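Local structure of adenylate cyclase-like protein (Chlamydia trachomatis, 4QO6) at residues 18-26 / 36-44; 85-93 / 101-109. The protein is a structural component of the type III secretion system inner-membrane ring, here represented by part of its periplasmic region, a string of small BON-like domains. All coordinates share one frame; numbering follows the deposited sequence.

Contact 1 (18-26 / 36-44); sequences VIQQFPTVR and LFLIGHVRN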
ATOM      1  N   VAL A  18       8.413 -24.072  21.200  1.00 25.90           N
ATOM      2  CA  VAL A  18       7.191 -23.964  20.443  1.00 22.92           C
ATOM      3  C   VAL A  18       6.966 -22.488  20.104  1.00 22.74           C
ATOM      4  O   VAL A  18       6.989 -22.106  18.940  1.00 23.00           O
ATOM      5  CB  VAL A  18       6.022 -24.567  21.198  1.00 22.43           C
ATOM      6  CG1 VAL A  18       4.782 -24.544  20.331  1.00 25.43           C
ATOM      7  CG2 VAL A  18       6.276 -26.017  21.576  1.00 23.52           C
ATOM      8  N   ILE A  19       6.762 -21.639  21.102  1.00 23.62           N
ATOM      9  CA  ILE A  19       6.180 -20.322  20.802  1.00 24.48           C
ATOM     10  C   ILE A  19       7.120 -19.407  19.983  1.00 24.94           C
ATOM     11  O   ILE A  19       6.640 -18.592  19.189  1.00 19.47           O
ATOM     12  CB  ILE A  19       5.624 -19.629  22.051  1.00 29.66           C
ATOM     13  CG1 ILE A  19       6.735 -19.232  23.007  1.00 32.77           C
ATOM     14  CG2 ILE A  19       4.599 -20.514  22.742  1.00 29.83           C
ATOM     15  CD1 ILE A  19       6.414 -17.925  23.665  1.00 37.01           C
ATOM     16  N   GLN A  20       8.445 -19.665  20.046  1.00 26.95           N
ATOM     17  CA  GLN A  20       9.479 -18.943  19.233  1.00 26.86           C
ATOM     18  C   GLN A  20       9.241 -19.030  17.748  1.00 24.60           C
ATOM     19  O   GLN A  20       9.668 -18.157  16.987  1.00 24.35           O
ATOM     20  CB  GLN A  20      10.895 -19.477  19.497  1.00 29.77           C
ATOM     21  CG  GLN A  20      11.196 -20.853  18.898  1.00 34.09           C
ATOM     22  CD  GLN A  20      12.699 -21.213  18.917  1.00 40.39           C
ATOM     23  OE1 GLN A  20      13.182 -21.814  19.881  1.00 39.27           O
ATOM     24  NE2 GLN A  20      13.440 -20.818  17.856  1.00 36.42           N
ATOM     25  N   GLN A  21       8.551 -20.086  17.326  1.00 22.80           N
ATOM     26  CA  GLN A  21       8.210 -20.224  15.920  1.00 25.44           C
ATOM     27  C   GLN A  21       7.093 -19.306  15.431  1.00 26.75           C
ATOM     28  O   GLN A  21       6.798 -19.280  14.227  1.00 32.86           O
ATOM     29  CB  GLN A  21       7.881 -21.684  15.621  1.00 26.19           C
ATOM     30  CG  GLN A  21       9.037 -22.639  16.069  1.00 26.41           C
ATOM     31  CD  GLN A  21       8.636 -24.098  15.963  1.00 30.77           C
ATOM     32  OE1 GLN A  21       8.138 -24.523  14.894  1.00 29.77           O
ATOM     33  NE2 GLN A  21       8.798 -24.876  17.069  1.00 29.04           N
ATOM     34  N   PHE A  22       6.444 -18.597  16.364  1.00 26.75           N
ATOM     35  CA  PHE A  22       5.269 -17.759  16.104  1.00 21.26           C
ATOM     36  C   PHE A  22       5.630 -16.412  16.691  1.00 18.71           C
ATOM     37  O   PHE A  22       5.464 -16.135  17.882  1.00 18.86           O
ATOM     38  CB  PHE A  22       4.103 -18.411  16.776  1.00 22.53           C
ATOM     39  CG  PHE A  22       3.813 -19.819  16.253  1.00 22.57           C
ATOM     40  CD1 PHE A  22       3.100 -20.014  15.071  1.00 23.72           C
ATOM     41  CD2 PHE A  22       4.217 -20.921  16.943  1.00 21.63           C
ATOM     42  CE1 PHE A  22       2.830 -21.297  14.605  1.00 24.36           C
ATOM     43  CE2 PHE A  22       3.962 -22.215  16.474  1.00 21.43           C
ATOM     44  CZ  PHE A  22       3.272 -22.405  15.315  1.00 21.99           C
ATOM     45  N   PRO A  23       6.276 -15.583  15.901  1.00 16.48           N
ATOM     46  CA  PRO A  23       6.697 -14.316  16.495  1.00 16.58           C
ATOM     47  C   PRO A  23       5.434 -13.486  16.920  1.00 16.34           C
ATOM     48  O   PRO A  23       4.368 -13.650  16.309  1.00 13.50           O
ATOM     49  CB  PRO A  23       7.442 -13.601  15.341  1.00 17.40           C
ATOM     50  CG  PRO A  23       7.739 -14.655  14.323  1.00 18.41           C
ATOM     51  CD  PRO A  23       6.660 -15.710  14.487  1.00 18.76           C
ATOM     52  N   THR A  24       5.636 -12.665  17.945  1.00 15.85           N
ATOM     53  CA  THR A  24       4.641 -11.917  18.735  1.00 17.14           C
ATOM     54  C   THR A  24       3.908 -12.753  19.762  1.00 19.19           C
ATOM     55  O   THR A  24       3.141 -12.189  20.600  1.00 19.19           O
ATOM     56  CB  THR A  24       3.606 -11.176  17.932  1.00 14.46           C
ATOM     57  OG1 THR A  24       2.703 -12.115  17.375  1.00 13.73           O
ATOM     58  CG2 THR A  24       4.211 -10.331  16.805  1.00 15.55           C
ATOM     59  N   VAL A  25       4.026 -14.072  19.705  1.00 16.85           N
ATOM     60  CA  VAL A  25       3.258 -14.839  20.667  1.00 15.32           C
ATOM     61  C   VAL A  25       3.970 -14.791  21.999  1.00 17.06           C
ATOM     62  O   VAL A  25       5.225 -14.875  22.044  1.00 18.00           O
ATOM     63  CB  VAL A  25       3.000 -16.217  20.236  1.00 15.36           C
ATOM     64  CG1 VAL A  25       2.346 -17.013  21.366  1.00 16.33           C
ATOM     65  CG2 VAL A  25       2.117 -16.221  19.015  1.00 14.46           C
ATOM     66  N   ARG A  26       3.177 -14.543  23.052  1.00 17.09           N
ATOM     67  CA  ARG A  26       3.609 -14.530  24.453  1.00 17.31           C
ATOM     68  C   ARG A  26       2.768 -15.487  25.301  1.00 16.57           C
ATOM     69  O   ARG A  26       1.755 -15.984  24.858  1.00 20.99           O
ATOM     70  CB  ARG A  26       3.526 -13.105  25.021  1.00 17.08           C
ATOM     71  CG  ARG A  26       4.299 -12.040  24.223  1.00 17.04           C
ATOM     72  CD  ARG A  26       5.842 -12.252  24.266  1.00 16.89           C
ATOM     73  NE  ARG A  26       6.537 -11.163  23.522  1.00 15.52           N
ATOM     74  CZ  ARG A  26       6.951 -11.225  22.273  1.00 15.11           C
ATOM     75  NH1 ARG A  26       6.818 -12.335  21.566  1.00 17.76           N
ATOM     76  NH2 ARG A  26       7.569 -10.194  21.716  1.00 14.52           N
ATOM     77  N   LEU A  36      -1.840 -23.071  30.411  1.00 27.78           N
ATOM     78  CA  LEU A  36      -1.086 -22.133  29.567  1.00 28.00           C
ATOM     79  C   LEU A  36      -2.023 -21.065  29.037  1.00 27.53           C
ATOM     80  O   LEU A  36      -3.044 -21.360  28.423  1.00 31.92           O
ATOM     81  CB  LEU A  36      -0.422 -22.870  28.409  1.00 25.38           C
ATOM     82  CG  LEU A  36       0.579 -22.129  27.520  1.00 24.48           C
ATOM     83  CD1 LEU A  36       1.870 -21.783  28.200  1.00 24.04           C
ATOM     84  CD2 LEU A  36       0.905 -22.953  26.295  1.00 24.78           C
ATOM     85  N   PHE A  37      -1.672 -19.818  29.260  1.00 26.27           N
ATOM     86  CA  PHE A  37      -2.394 -18.719  28.660  1.00 23.71           C
ATOM     87  C   PHE A  37      -1.554 -18.149  27.519  1.00 20.72           C
ATOM     88  O   PHE A  37      -0.438 -17.733  27.740  1.00 20.53           O
ATOM     89  CB  PHE A  37      -2.622 -17.680  29.750  1.00 25.96           C
ATOM     90  CG  PHE A  37      -3.206 -16.380  29.277  1.00 25.99           C
ATOM     91  CD1 PHE A  37      -2.401 -15.352  28.923  1.00 28.33           C
ATOM     92  CD2 PHE A  37      -4.547 -16.164  29.315  1.00 31.04           C
ATOM     93  CE1 PHE A  37      -2.920 -14.120  28.542  1.00 31.19           C
ATOM     94  CE2 PHE A  37      -5.092 -14.932  28.955  1.00 31.18           C
ATOM     95  CZ  PHE A  37      -4.268 -13.909  28.549  1.00 29.15           C
ATOM     96  N   LEU A  38      -2.086 -18.142  26.303  1.00 19.34           N
ATOM     97  CA  LEU A  38      -1.414 -17.597  25.134  1.00 19.18           C
ATOM     98  C   LEU A  38      -2.066 -16.299  24.634  1.00 20.75           C
ATOM     99  O   LEU A  38      -3.307 -16.249  24.482  1.00 18.25           O
ATOM    100  CB  LEU A  38      -1.571 -18.575  23.993  1.00 20.67           C
ATOM    101  CG  LEU A  38      -0.869 -19.922  24.129  1.00 23.98           C
ATOM    102  CD1 LEU A  38      -1.120 -20.791  22.902  1.00 23.93           C
ATOM    103  CD2 LEU A  38       0.625 -19.658  24.326  1.00 23.83           C
ATOM    104  N   ILE A  39      -1.223 -15.335  24.267  1.00 20.68           N
ATOM    105  CA  ILE A  39      -1.659 -14.108  23.607  1.00 21.62           C
ATOM    106  C   ILE A  39      -0.748 -13.736  22.443  1.00 19.50           C
ATOM    107  O   ILE A  39       0.380 -14.239  22.356  1.00 19.36           O
ATOM    108  CB  ILE A  39      -1.807 -12.958  24.662  1.00 24.39           C
ATOM    109  CG1 ILE A  39      -2.664 -11.811  24.119  1.00 30.01           C
ATOM    110  CG2 ILE A  39      -0.491 -12.371  25.124  1.00 24.13           C
ATOM    111  CD1 ILE A  39      -3.110 -10.851  25.214  1.00 31.13           C
ATOM    112  N   GLY A  40      -1.246 -12.896  21.531  1.00 17.82           N
ATOM    113  CA  GLY A  40      -0.465 -12.287  20.403  1.00 16.42           C
ATOM    114  C   GLY A  40      -1.139 -12.556  19.052  1.00 17.67           C
ATOM    115  O   GLY A  40      -2.343 -12.680  19.039  1.00 22.69           O
ATOM    116  N   HIS A  41      -0.383 -12.621  17.931  1.00 17.62           N
ATOM    117  CA  HIS A  41      -0.867 -12.740  16.549  1.00 15.04           C
ATOM    118  C   HIS A  41      -0.196 -13.918  15.813  1.00 17.08           C
ATOM    119  O   HIS A  41       1.040 -14.144  15.976  1.00 14.07           O
ATOM    120  CB  HIS A  41      -0.479 -11.481  15.757  1.00 15.75           C
ATOM    121  CG  HIS A  41      -1.057 -10.214  16.316  1.00 19.48           C
ATOM    122  ND1 HIS A  41      -2.188  -9.616  15.808  1.00 19.28           N
ATOM    123  CD2 HIS A  41      -0.678  -9.462  17.371  1.00 20.88           C
ATOM    124  CE1 HIS A  41      -2.473  -8.544  16.522  1.00 22.49           C
ATOM    125  NE2 HIS A  41      -1.560  -8.427  17.472  1.00 22.83           N
ATOM    126  N   VAL A  42      -0.979 -14.576  14.953  1.00 16.91           N
ATOM    127  CA  VAL A  42      -0.474 -15.476  13.916  1.00 20.14           C
ATOM    128  C   VAL A  42      -1.003 -15.032  12.568  1.00 20.83           C
ATOM    129  O   VAL A  42      -2.014 -14.305  12.487  1.00 17.97           O
ATOM    130  CB  VAL A  42      -0.819 -16.983  14.159  1.00 19.22           C
ATOM    131  CG1 VAL A  42      -0.205 -17.482  15.461  1.00 20.51           C
ATOM    132  CG2 VAL A  42      -2.289 -17.178  14.235  1.00 19.78           C
ATOM    133  N   ARG A  43      -0.300 -15.458  11.506  1.00 22.91           N
ATOM    134  CA  ARG A  43      -0.707 -15.163  10.077  1.00 27.43           C
ATOM    135  C   ARG A  43      -2.176 -15.562   9.743  1.00 25.23           C
ATOM    136  O   ARG A  43      -2.900 -14.764   9.155  1.00 24.54           O
ATOM    137  CB  ARG A  43       0.268 -15.883   9.129  1.00 33.49           C
ATOM    138  CG  ARG A  43       0.026 -15.667   7.636  1.00 44.78           C
ATOM    139  CD  ARG A  43       1.075 -16.306   6.759  1.00 48.84           C
ATOM    140  NE  ARG A  43       1.163 -17.747   7.052  1.00 63.01           N
ATOM    141  CZ  ARG A  43       1.738 -18.670   6.277  1.00 64.24           C
ATOM    142  NH1 ARG A  43       2.281 -18.358   5.096  1.00 65.08           N
ATOM    143  NH2 ARG A  43       1.724 -19.936   6.683  1.00 69.90           N
ATOM    144  N   ASN A  44      -2.615 -16.780  10.161  1.00 24.41           N
ATOM    145  CA  ASN A  44      -3.948 -17.320   9.832  1.00 22.93           C
ATOM    146  C   ASN A  44      -4.413 -18.495  10.685  1.00 23.34           C
ATOM    147  O   ASN A  44      -3.658 -19.018  11.473  1.00 24.03           O
ATOM    148  CB  ASN A  44      -4.031 -17.690   8.343  1.00 25.15           C
ATOM    149  CG  ASN A  44      -3.048 -18.784   7.925  1.00 26.90           C
ATOM    150  OD1 ASN A  44      -2.890 -19.810   8.578  1.00 26.28           O
ATOM    151  ND2 ASN A  44      -2.422 -18.574   6.817  1.00 27.41           N
TER
HETATM  152  O   HOH W   1       3.063 -15.475  15.006  1.00 24.83           O
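R26 and I39 form an antiparallel hydrogen-bonded pair. R26 N gives its hydrogen to I39 O at 2.9 Å, and I39 N returns one to R26 O at 3.1 Å. Both bonds are nearly straight. On the face that carries R26 and I39, R26 CB meets I39 CG2. The R26 chain then bends at chi2 (-66°) and folds back, which lets NH1 bond to V25 O, of the preceding residue.

Beyond G40 the partner changes from backbone to side chain. H41 N donates to T24 OG1 at 3.2 Å. With chi1 at 73°, this hydroxyl stands between its own backbone N and carbonyl carbon. It also turns back to P23 O, though that bond is doubtfully short. A water donates to both P23 O and H41 O, 2.6 Å from each, and so bridges two acceptors that cannot bond to each other. G40 CA packs against T24 O, where there is no room for a side chain.

On the inner side, the two methyls of V25 diverge. CG1 faces L38 CD2 at 4.3 Å, and CG2 faces V42 CG1. That same V42 methyl lies 4.2 Å from F22 CD1. I19 CG2 also touches L38 CD2.

The type II turn from F22 to V25 brings these groups together. Both segments belong to the PD1 domain, with helix and strands packed as in BON-like folds. F22 packs on L51 of helix 45-56, and L38 on F27. H41 ND1 bonds to D71, at the start of helix 71-83. The loop after helix 10-19 and the start of strand 26-30 thus meet strand 35-39 and the corner to 41-42. Strand 63-70 lies between 35-39 and 41-42.

Contact 2 (85-93 / 101-109); sequences NPEFKGISM and FVISGYLKT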
ATOM      1  N   ASN A  85     -18.125   0.696   1.314  1.00 41.25           N
ATOM      2  CA  ASN A  85     -18.056   2.136   1.462  1.00 43.49           C
ATOM      3  C   ASN A  85     -17.669   2.832   0.145  1.00 43.29           C
ATOM      4  O   ASN A  85     -16.550   2.735  -0.307  1.00 42.58           O
ATOM      5  CB  ASN A  85     -17.036   2.447   2.547  1.00 41.45           C
ATOM      6  CG  ASN A  85     -17.187   3.825   3.084  1.00 45.23           C
ATOM      7  OD1 ASN A  85     -16.802   4.811   2.434  1.00 46.85           O
ATOM      8  ND2 ASN A  85     -17.748   3.920   4.280  1.00 44.29           N
ATOM      9  N   PRO A  86     -18.590   3.576  -0.465  1.00 54.56           N
ATOM     10  CA  PRO A  86     -18.237   4.142  -1.793  1.00 53.12           C
ATOM     11  C   PRO A  86     -17.008   5.079  -1.755  1.00 49.29           C
ATOM     12  O   PRO A  86     -16.156   5.085  -2.682  1.00 39.84           O
ATOM     13  CB  PRO A  86     -19.501   4.916  -2.178  1.00 59.49           C
ATOM     14  CG  PRO A  86     -20.105   5.342  -0.847  1.00 61.55           C
ATOM     15  CD  PRO A  86     -19.763   4.247   0.145  1.00 59.03           C
ATOM     16  N   GLU A  87     -16.907   5.851  -0.679  1.00 46.41           N
ATOM     17  CA  GLU A  87     -15.724   6.683  -0.440  1.00 51.43           C
ATOM     18  C   GLU A  87     -14.383   5.870  -0.494  1.00 46.66           C
ATOM     19  O   GLU A  87     -13.388   6.362  -1.012  1.00 48.21           O
ATOM     20  CB  GLU A  87     -15.921   7.448   0.887  1.00 55.79           C
ATOM     21  CG  GLU A  87     -14.881   8.512   1.242  1.00 70.69           C
ATOM     22  CD  GLU A  87     -15.115   9.887   0.617  1.00 80.86           C
ATOM     23  OE1 GLU A  87     -15.917   9.996  -0.339  1.00 89.39           O
ATOM     24  OE2 GLU A  87     -14.469  10.865   1.073  1.00 82.89           O
ATOM     25  N   PHE A  88     -14.355   4.618  -0.008  1.00 44.25           N
ATOM     26  CA  PHE A  88     -13.072   3.892   0.169  1.00 42.69           C
ATOM     27  C   PHE A  88     -12.872   2.605  -0.601  1.00 43.21           C
ATOM     28  O   PHE A  88     -11.926   1.911  -0.342  1.00 38.25           O
ATOM     29  CB  PHE A  88     -12.819   3.589   1.647  1.00 36.33           C
ATOM     30  CG  PHE A  88     -12.983   4.771   2.524  1.00 35.12           C
ATOM     31  CD1 PHE A  88     -12.284   5.935   2.267  1.00 36.76           C
ATOM     32  CD2 PHE A  88     -13.820   4.727   3.598  1.00 34.23           C
ATOM     33  CE1 PHE A  88     -12.436   7.043   3.065  1.00 37.56           C
ATOM     34  CE2 PHE A  88     -13.990   5.836   4.399  1.00 33.64           C
ATOM     35  CZ  PHE A  88     -13.299   6.995   4.127  1.00 35.98           C
ATOM     36  N   LYS A  89     -13.710   2.297  -1.569  1.00 52.16           N
ATOM     37  CA  LYS A  89     -13.681   0.946  -2.108  1.00 57.41           C
ATOM     38  C   LYS A  89     -12.348   0.568  -2.852  1.00 52.66           C
ATOM     39  O   LYS A  89     -12.020  -0.627  -2.892  1.00 52.63           O
ATOM     40  CB  LYS A  89     -14.966   0.619  -2.897  1.00 63.37           C
ATOM     41  CG  LYS A  89     -15.274   1.526  -4.089  1.00 69.46           C
ATOM     42  CD  LYS A  89     -16.082   0.765  -5.138  1.00 72.34           C
ATOM     43  CE  LYS A  89     -16.900   1.675  -6.039  1.00 74.74           C
ATOM     44  NZ  LYS A  89     -18.209   2.000  -5.407  1.00 76.07           N
ATOM     45  N   GLY A  90     -11.573   1.539  -3.369  1.00 42.74           N
ATOM     46  CA  GLY A  90     -10.216   1.236  -3.911  1.00 39.86           C
ATOM     47  C   GLY A  90      -9.090   0.970  -2.843  1.00 39.85           C
ATOM     48  O   GLY A  90      -7.939   0.717  -3.173  1.00 37.91           O
ATOM     49  N   ILE A  91      -9.445   1.034  -1.567  1.00 31.69           N
ATOM     50  CA  ILE A  91      -8.543   0.858  -0.439  1.00 32.06           C
ATOM     51  C   ILE A  91      -8.646  -0.597   0.099  1.00 29.68           C
ATOM     52  O   ILE A  91      -9.742  -1.091   0.362  1.00 26.99           O
ATOM     53  CB  ILE A  91      -8.984   1.823   0.699  1.00 29.88           C
ATOM     54  CG1 ILE A  91      -9.091   3.285   0.212  1.00 29.16           C
ATOM     55  CG2 ILE A  91      -8.102   1.678   1.947  1.00 31.55           C
ATOM     56  CD1 ILE A  91      -7.787   3.840  -0.330  1.00 32.86           C
ATOM     57  N   SER A  92      -7.505  -1.244   0.325  1.00 28.73           N
ATOM     58  CA  SER A  92      -7.482  -2.529   0.998  1.00 26.26           C
ATOM     59  C   SER A  92      -6.381  -2.676   2.039  1.00 25.29           C
ATOM     60  O   SER A  92      -5.427  -1.925   2.055  1.00 24.24           O
ATOM     61  CB  SER A  92      -7.363  -3.640  -0.015  1.00 27.96           C
ATOM     62  OG  SER A  92      -6.233  -3.477  -0.792  1.00 28.93           O
ATOM     63  N   MET A  93      -6.550  -3.680   2.895  1.00 21.35           N
ATOM     64  CA  MET A  93      -5.663  -3.959   3.993  1.00 23.70           C
ATOM     65  C   MET A  93      -5.128  -5.402   3.868  1.00 24.89           C
ATOM     66  O   MET A  93      -5.872  -6.334   3.472  1.00 25.27           O
ATOM     67  CB  MET A  93      -6.381  -3.803   5.333  1.00 24.56           C
ATOM     68  CG  MET A  93      -5.508  -4.107   6.558  1.00 27.40           C
ATOM     69  SD  MET A  93      -6.334  -3.762   8.129  1.00 29.57           S
ATOM     70  CE  MET A  93      -6.143  -1.987   8.091  1.00 26.05           C
ATOM     71  N   PHE A 101       0.016  -4.595  10.115  1.00 18.89           N
ATOM     72  CA  PHE A 101      -1.036  -4.358   9.120  1.00 17.52           C
ATOM     73  C   PHE A 101      -0.646  -3.173   8.205  1.00 20.50           C
ATOM     74  O   PHE A 101      -0.104  -2.165   8.681  1.00 20.65           O
ATOM     75  CB  PHE A 101      -2.398  -4.074   9.790  1.00 16.21           C
ATOM     76  CG  PHE A 101      -2.920  -5.243  10.577  1.00 15.31           C
ATOM     77  CD1 PHE A 101      -3.561  -6.288   9.946  1.00 15.13           C
ATOM     78  CD2 PHE A 101      -2.658  -5.353  11.888  1.00 13.80           C
ATOM     79  CE1 PHE A 101      -3.993  -7.378  10.634  1.00 14.32           C
ATOM     80  CE2 PHE A 101      -3.128  -6.417  12.596  1.00 13.99           C
ATOM     81  CZ  PHE A 101      -3.778  -7.432  11.965  1.00 14.22           C
ATOM     82  N   VAL A 102      -0.962  -3.312   6.906  1.00 19.82           N
ATOM     83  CA  VAL A 102      -0.605  -2.361   5.870  1.00 21.06           C
ATOM     84  C   VAL A 102      -1.863  -2.002   5.092  1.00 21.02           C
ATOM     85  O   VAL A 102      -2.578  -2.889   4.638  1.00 18.41           O
ATOM     86  CB  VAL A 102       0.402  -2.962   4.880  1.00 22.04           C
ATOM     87  CG1 VAL A 102       0.708  -1.971   3.759  1.00 22.76           C
ATOM     88  CG2 VAL A 102       1.702  -3.344   5.597  1.00 23.92           C
ATOM     89  N   ILE A 103      -2.149  -0.709   4.983  1.00 22.80           N
ATOM     90  CA  ILE A 103      -3.335  -0.209   4.290  1.00 23.69           C
ATOM     91  C   ILE A 103      -2.816   0.496   3.022  1.00 23.23           C
ATOM     92  O   ILE A 103      -1.909   1.346   3.103  1.00 22.27           O
ATOM     93  CB  ILE A 103      -4.198   0.740   5.198  1.00 26.83           C
ATOM     94  CG1 ILE A 103      -5.443   1.254   4.475  1.00 28.74           C
ATOM     95  CG2 ILE A 103      -3.445   1.965   5.667  1.00 25.75           C
ATOM     96  CD1 ILE A 103      -6.609   0.331   4.652  1.00 32.39           C
ATOM     97  N   SER A 104      -3.403   0.180   1.859  1.00 20.91           N
ATOM     98  CA  SER A 104      -2.832   0.648   0.590  1.00 21.84           C
ATOM     99  C   SER A 104      -3.918   0.957  -0.393  1.00 20.04           C
ATOM    100  O   SER A 104      -5.036   0.533  -0.203  1.00 18.32           O
ATOM    101  CB  SER A 104      -1.861  -0.407   0.014  1.00 21.35           C
ATOM    102  OG  SER A 104      -2.607  -1.554  -0.301  1.00 22.08           O
ATOM    103  N   GLY A 105      -3.540   1.669  -1.455  1.00 21.76           N
ATOM    104  CA  GLY A 105      -4.425   2.133  -2.538  1.00 22.02           C
ATOM    105  C   GLY A 105      -4.285   3.639  -2.779  1.00 25.03           C
ATOM    106  O   GLY A 105      -3.357   4.259  -2.265  1.00 26.11           O
ATOM    107  N   TYR A 106      -5.237   4.225  -3.520  1.00 25.98           N
ATOM    108  CA  TYR A 106      -5.258   5.646  -3.895  1.00 27.93           C
ATOM    109  C   TYR A 106      -6.467   6.346  -3.320  1.00 26.89           C
ATOM    110  O   TYR A 106      -7.498   5.756  -3.280  1.00 31.43           O
ATOM    111  CB  TYR A 106      -5.325   5.791  -5.448  1.00 28.28           C
ATOM    112  CG  TYR A 106      -4.106   5.243  -6.109  1.00 26.76           C
ATOM    113  CD1 TYR A 106      -2.940   5.981  -6.151  1.00 26.58           C
ATOM    114  CD2 TYR A 106      -4.094   3.955  -6.631  1.00 25.90           C
ATOM    115  CE1 TYR A 106      -1.785   5.451  -6.704  1.00 27.96           C
ATOM    116  CE2 TYR A 106      -2.953   3.434  -7.207  1.00 27.12           C
ATOM    117  CZ  TYR A 106      -1.814   4.187  -7.247  1.00 26.94           C
ATOM    118  OH  TYR A 106      -0.678   3.657  -7.809  1.00 29.78           O
ATOM    119  N   LEU A 107      -6.319   7.578  -2.869  1.00 29.81           N
ATOM    120  CA  LEU A 107      -7.431   8.495  -2.562  1.00 37.10           C
ATOM    121  C   LEU A 107      -7.150   9.753  -3.381  1.00 41.22           C
ATOM    122  O   LEU A 107      -6.029   9.956  -3.851  1.00 39.31           O
ATOM    123  CB  LEU A 107      -7.529   8.869  -1.051  1.00 38.15           C
ATOM    124  CG  LEU A 107      -7.904   7.695  -0.126  1.00 40.22           C
ATOM    125  CD1 LEU A 107      -7.739   7.962   1.348  1.00 41.66           C
ATOM    126  CD2 LEU A 107      -9.328   7.267  -0.416  1.00 42.57           C
ATOM    127  N   LYS A 108      -8.174  10.580  -3.548  1.00 45.48           N
ATOM    128  CA  LYS A 108      -8.133  11.698  -4.472  1.00 46.52           C
ATOM    129  C   LYS A 108      -7.442  12.840  -3.796  1.00 45.20           C
ATOM    130  O   LYS A 108      -6.541  13.390  -4.375  1.00 42.99           O
ATOM    131  CB  LYS A 108      -9.542  12.101  -4.907  1.00 51.86           C
ATOM    132  CG  LYS A 108      -9.596  13.166  -5.986  1.00 62.17           C
ATOM    133  CD  LYS A 108      -9.690  12.566  -7.384  1.00 71.46           C
ATOM    134  CE  LYS A 108      -9.449  13.623  -8.464  1.00 76.70           C
ATOM    135  NZ  LYS A 108      -9.124  13.017  -9.791  1.00 79.41           N
ATOM    136  N   THR A 109      -7.837  13.158  -2.559  1.00 44.70           N
ATOM    137  CA  THR A 109      -7.348  14.339  -1.836  1.00 47.00           C
ATOM    138  C   THR A 109      -6.978  14.078  -0.380  1.00 44.53           C
ATOM    139  O   THR A 109      -7.348  13.042   0.163  1.00 45.98           O
ATOM    140  CB  THR A 109      -8.454  15.425  -1.797  1.00 50.98           C
ATOM    141  OG1 THR A 109      -9.664  14.861  -1.255  1.00 49.04           O
ATOM    142  CG2 THR A 109      -8.709  15.976  -3.195  1.00 47.80           C
TER
HETATM  143  O   HOH W   2      -6.436  -1.282  -2.809  1.00 34.99           O
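I91 fits between I103 and L107 and meets each with a different branch. Its CG2 presses on I103 CD1 at 3.4 Å, closer than usual for two carbons. Its CD1 reaches the other way, to L107 CD2 at 3.8 Å, and the two side chains cross at about a right angle. Chi1 (-54°) puts CG1 anti to the carbonyl carbon and CG2 anti to the backbone N. This turns CG2 to I103 and the CG1-CD1 arm to L107. L107 CD2 also sits at the edge of the F88 ring, near its plane, 4.2 Å from F88 CD1. E87 CG lies over one face of that ring.

M93 continues the row. Its extended chain carries SD to 5.0 Å from the centroid of the F101 ring, an oblique Met-aromatic contact. The bend at chi3 (-77°) then turns CE to I103 CD1.

The backbones are held by S92 and S104, which exchange two N-H to O bonds. G105 CA rests against G90 O, too close for any CB.

F88 packs on C115 and L116 of helix 110-123 and on L82 of helix 71-83, and M93 on W75 of the latter. This is a beta hairpin with its apolar face laid on helices, as in the alpha-beta sandwich of BON-like domains.

How the contacts relate
From the N terminus, helix 10-19 leads into the turn of contact 1. That contact closes a loop through strand 26-30 and the start of strand 35-39, within the PD1 domain. The chain then runs through helix 45-56 and strand 63-70 into helix 71-83. Contact 2 follows and closes the hairpin of strands 92-95 and 100-107 in the PD2 domain. The two loops are in series; they neither nest nor cross. The centres of contact 1 and contact 2 are about 30 Å apart. Each ties the first strand of its own sheet to the next. G40 marks the corner in contact 1, and G105 the break in strand 100-107. Helix 71-83 links the two neighbourhoods.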